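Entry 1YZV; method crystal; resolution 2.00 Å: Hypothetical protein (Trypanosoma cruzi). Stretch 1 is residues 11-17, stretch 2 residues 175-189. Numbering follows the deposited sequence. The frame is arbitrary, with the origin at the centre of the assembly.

Stretch 1, residues 11-17: RLLKHYG
Stretch 2 175-189: SILMQLLKDASDPVF

A single carboxylate, that of D186, receives two side chains of stretch 1 at once: H15 NE2 donates to D186 OD2 at 2.8 Å (N-H...O angle 138°), and Y16 OH donates to D186 OD1 at 2.6 Å. D186 OD1 also accepts from V188 N at 3.0 Å, capping the turn that leads into the next helix, so the aspartate (chi1 t, CB toward stretch 1) anchors its own chain as well as the contact.

Stretch 1 is extended from L12 to H15, with phi/psi -57/141 at L13, -74/160 at K14 and -58/143 at H15, then bends at Y16 (-55/-28). Stretch 2 enters already helical and stays so to L181, leaves the helix at K182 with positive phi (71/-18), makes a type I turn from D183 to D186, and turns again into F189. In register, L13 CA lies 5.9 Å from Q179 CA, and H15 CA 4.5 Å from L180 CA, so both chains advance in the same general sense.

At the helix end, L180 O accepts from Y16 N at 3.1 Å (156°), and H15 CA makes a CA-H...O contact with L180 O at 3.4 Å; this oxygen also lies over one face of the imidazole. K182 (chi1 m, chi2 -144°, chi3 t, chi4 m) folds back so that K182 NZ donates to L13 O at 2.8 Å and to Q179 O at 2.6 Å. K182 CE lies 3.7 Å from H15 N.

H15 (chi1 t, chi2 -80°) uses both ring nitrogens: NE2 reaches the aspartate, while H15 ND1 accepts from G17 N at 3.1 Å. Its CB points sideways, but the ring end comes nearer, placing D186 OD2, L181 O and K182 CG round its edge. Y16 (chi1 p, chi2 82°) is buried; Y16 CE2 lies 3.6 Å from V188 CG2 and Y16 CD2 4.1 Å from L181 CD1, so the ring packs on aliphatic carbons while its hydroxyl meets the carboxylate.

L13 (m, t) points toward stretch 2, L13 CD1 3.8 Å from I176 CG2 and 4.2 Å from L180 CG; leucine's branched carbons suit this buried site. Q179 (m, t, chi3 47°) points toward stretch 1, with Q179 OE1 3.9 Å from L12 CD2; Q179 NE2 donates to S175 OG at 3.0 Å, and its amide is further satisfied elsewhere in the structure. K14 turns its CB away, and K14 O lies 3.5 Å from L180 CD2. In all 616 Å² is buried, both sides summed, Y16 and L13 being most covered.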

# COMPACT_ATOMS: atom_id res chain seq x y z
N ARG A 11 11.37 12.31 8.92
CA ARG A 11 10.37 11.70 8.09
C ARG A 11 9.13 12.55 7.83
O ARG A 11 8.62 12.52 6.74
CB ARG A 11 10.01 10.29 8.57
CG ARG A 11 9.38 10.22 9.83
CD ARG A 11 9.24 8.77 10.18
NE ARG A 11 10.53 8.11 10.42
CZ ARG A 11 11.13 7.27 9.57
NH1 ARG A 11 10.57 6.89 8.43
NH2 ARG A 11 12.26 6.72 9.94
N LEU A 12 8.76 13.41 8.77
CA LEU A 12 7.65 14.32 8.61
C LEU A 12 8.21 15.70 8.32
O LEU A 12 9.43 15.91 8.42
CB LEU A 12 6.83 14.34 9.89
CG LEU A 12 6.12 13.03 10.27
CD1 LEU A 12 5.51 13.18 11.62
CD2 LEU A 12 5.11 12.63 9.22
N LEU A 13 7.33 16.65 8.00
CA LEU A 13 7.74 18.04 7.84
C LEU A 13 8.41 18.50 9.14
O LEU A 13 8.04 18.06 10.22
CB LEU A 13 6.52 18.93 7.58
CG LEU A 13 5.85 18.75 6.22
CD1 LEU A 13 4.47 19.36 6.27
CD2 LEU A 13 6.69 19.37 5.11
N LYS A 14 9.47 19.27 9.00
CA LYS A 14 10.11 19.94 10.13
C LYS A 14 9.23 21.10 10.59
O LYS A 14 8.33 21.61 9.84
CB LYS A 14 11.48 20.49 9.72
CG LYS A 14 12.51 19.39 9.40
CD LYS A 14 13.89 19.95 9.08
CE LYS A 14 14.91 18.84 8.82
NZ LYS A 14 16.21 19.35 8.26
N HIS A 15 9.48 21.52 11.83
CA HIS A 15 8.83 22.66 12.40
C HIS A 15 9.13 23.88 11.53
O HIS A 15 10.24 24.00 10.98
CB HIS A 15 9.34 22.90 13.83
CG HIS A 15 8.57 23.93 14.57
ND1 HIS A 15 8.79 25.28 14.38
CD2 HIS A 15 7.55 23.83 15.44
CE1 HIS A 15 7.92 25.97 15.11
NE2 HIS A 15 7.13 25.10 15.72
N TYR A 16 8.12 24.75 11.40
CA TYR A 16 8.21 25.86 10.50
C TYR A 16 9.42 26.75 10.70
O TYR A 16 9.86 27.42 9.74
CB TYR A 16 6.94 26.71 10.49
CG TYR A 16 6.63 27.44 11.78
CD1 TYR A 16 7.24 28.65 12.10
CD2 TYR A 16 5.67 26.95 12.66
CE1 TYR A 16 6.98 29.32 13.30
CE2 TYR A 16 5.35 27.63 13.84
CZ TYR A 16 5.98 28.86 14.14
OH TYR A 16 5.70 29.50 15.34
N GLY A 17 9.95 26.83 11.93
CA GLY A 17 11.16 27.63 12.13
C GLY A 17 12.47 26.97 11.73
O GLY A 17 13.52 27.60 11.72
N SER A 175 -3.26 17.34 9.09
CA SER A 175 -2.07 16.68 9.55
C SER A 175 -0.86 17.52 9.26
O SER A 175 -0.05 17.75 10.17
CB SER A 175 -1.93 15.32 8.92
OG SER A 175 -0.94 14.56 9.57
N ILE A 176 -0.88 18.15 8.09
CA ILE A 176 0.21 19.02 7.64
C ILE A 176 0.33 20.27 8.54
O ILE A 176 1.43 20.56 9.08
CB ILE A 176 0.04 19.36 6.17
CG1 ILE A 176 0.34 18.13 5.32
CG2 ILE A 176 0.86 20.58 5.73
CD1 ILE A 176 -0.24 18.17 3.92
N LEU A 177 -0.80 20.91 8.84
CA LEU A 177 -0.79 22.04 9.74
C LEU A 177 -0.11 21.69 11.08
O LEU A 177 0.75 22.45 11.58
CB LEU A 177 -2.22 22.55 9.98
CG LEU A 177 -2.64 23.76 9.19
CD1 LEU A 177 -2.53 23.51 7.69
CD2 LEU A 177 -4.05 24.20 9.59
N MET A 178 -0.52 20.57 11.66
CA MET A 178 -0.07 20.17 13.00
C MET A 178 1.36 19.61 12.99
O MET A 178 2.09 19.78 13.97
CB MET A 178 -1.08 19.18 13.61
CG MET A 178 -2.48 19.78 13.77
SD MET A 178 -2.47 21.13 14.94
CE MET A 178 -2.23 22.60 13.94
N GLN A 179 1.79 19.08 11.84
CA GLN A 179 3.22 18.74 11.60
C GLN A 179 4.16 19.95 11.64
O GLN A 179 5.27 19.87 12.19
CB GLN A 179 3.43 18.01 10.27
CG GLN A 179 2.95 16.57 10.27
CD GLN A 179 2.88 15.99 8.84
OE1 GLN A 179 3.81 16.15 8.08
NE2 GLN A 179 1.77 15.37 8.49
N LEU A 180 3.71 21.05 11.07
CA LEU A 180 4.52 22.26 11.02
C LEU A 180 4.61 22.91 12.38
O LEU A 180 5.54 23.64 12.62
CB LEU A 180 3.98 23.26 10.00
CG LEU A 180 4.18 22.82 8.57
CD1 LEU A 180 3.17 23.54 7.62
CD2 LEU A 180 5.66 23.03 8.14
N LEU A 181 3.55 22.78 13.20
CA LEU A 181 3.50 23.40 14.53
C LEU A 181 4.06 22.59 15.69
O LEU A 181 4.54 23.18 16.67
CB LEU A 181 2.08 23.84 14.87
CG LEU A 181 1.65 25.23 14.41
CD1 LEU A 181 1.90 25.47 12.92
CD2 LEU A 181 0.22 25.30 14.67
N LYS A 182 3.76 21.29 15.72
CA LYS A 182 4.29 20.33 16.71
C LYS A 182 3.80 20.38 18.17
O LYS A 182 3.87 19.34 18.86
CB LYS A 182 5.84 20.25 16.69
CG LYS A 182 6.34 19.94 15.25
CD LYS A 182 7.54 19.06 15.15
CE LYS A 182 7.86 18.72 13.64
NZ LYS A 182 6.87 17.89 12.74
N ASP A 183 3.20 21.48 18.60
CA ASP A 183 2.92 21.72 19.99
C ASP A 183 1.86 22.85 20.09
O ASP A 183 1.98 23.89 19.44
CB ASP A 183 4.27 22.04 20.69
CG ASP A 183 4.19 22.12 22.20
OD1 ASP A 183 3.26 22.78 22.74
OD2 ASP A 183 5.15 21.67 22.86
N ALA A 184 0.81 22.64 20.90
CA ALA A 184 -0.22 23.64 21.09
C ALA A 184 0.26 24.89 21.78
O ALA A 184 -0.47 25.90 21.80
CB ALA A 184 -1.43 23.05 21.88
N SER A 185 1.42 24.84 22.43
CA SER A 185 1.96 26.03 23.05
C SER A 185 2.81 26.85 22.10
O SER A 185 3.29 27.92 22.47
CB SER A 185 2.74 25.69 24.31
OG SER A 185 4.02 25.20 24.00
N ASP A 186 2.99 26.39 20.87
CA ASP A 186 3.66 27.19 19.86
C ASP A 186 2.99 28.57 19.70
O ASP A 186 1.77 28.68 19.72
CB ASP A 186 3.71 26.47 18.52
CG ASP A 186 4.54 27.24 17.49
OD1 ASP A 186 4.00 28.18 16.85
OD2 ASP A 186 5.70 26.86 17.29
N PRO A 187 3.81 29.64 19.63
CA PRO A 187 3.21 30.99 19.51
C PRO A 187 2.13 31.18 18.41
O PRO A 187 1.33 32.09 18.55
CB PRO A 187 4.41 31.89 19.18
CG PRO A 187 5.61 31.15 19.68
CD PRO A 187 5.28 29.68 19.56
N VAL A 188 2.20 30.48 17.28
CA VAL A 188 1.17 30.65 16.23
C VAL A 188 -0.04 29.74 16.38
O VAL A 188 -0.98 29.87 15.60
CB VAL A 188 1.73 30.55 14.75
CG1 VAL A 188 2.86 31.48 14.52
CG2 VAL A 188 2.19 29.18 14.41
N PHE A 189 -0.01 28.78 17.31
CA PHE A 189 -1.14 27.85 17.40
C PHE A 189 -2.51 28.54 17.52
O PHE A 189 -3.49 28.17 16.83
CB PHE A 189 -0.96 26.86 18.55
CG PHE A 189 -2.03 25.84 18.59
CD1 PHE A 189 -2.00 24.75 17.73
CD2 PHE A 189 -3.06 25.93 19.51
CE1 PHE A 189 -3.02 23.80 17.76
CE2 PHE A 189 -4.06 25.01 19.52
CZ PHE A 189 -4.02 23.92 18.66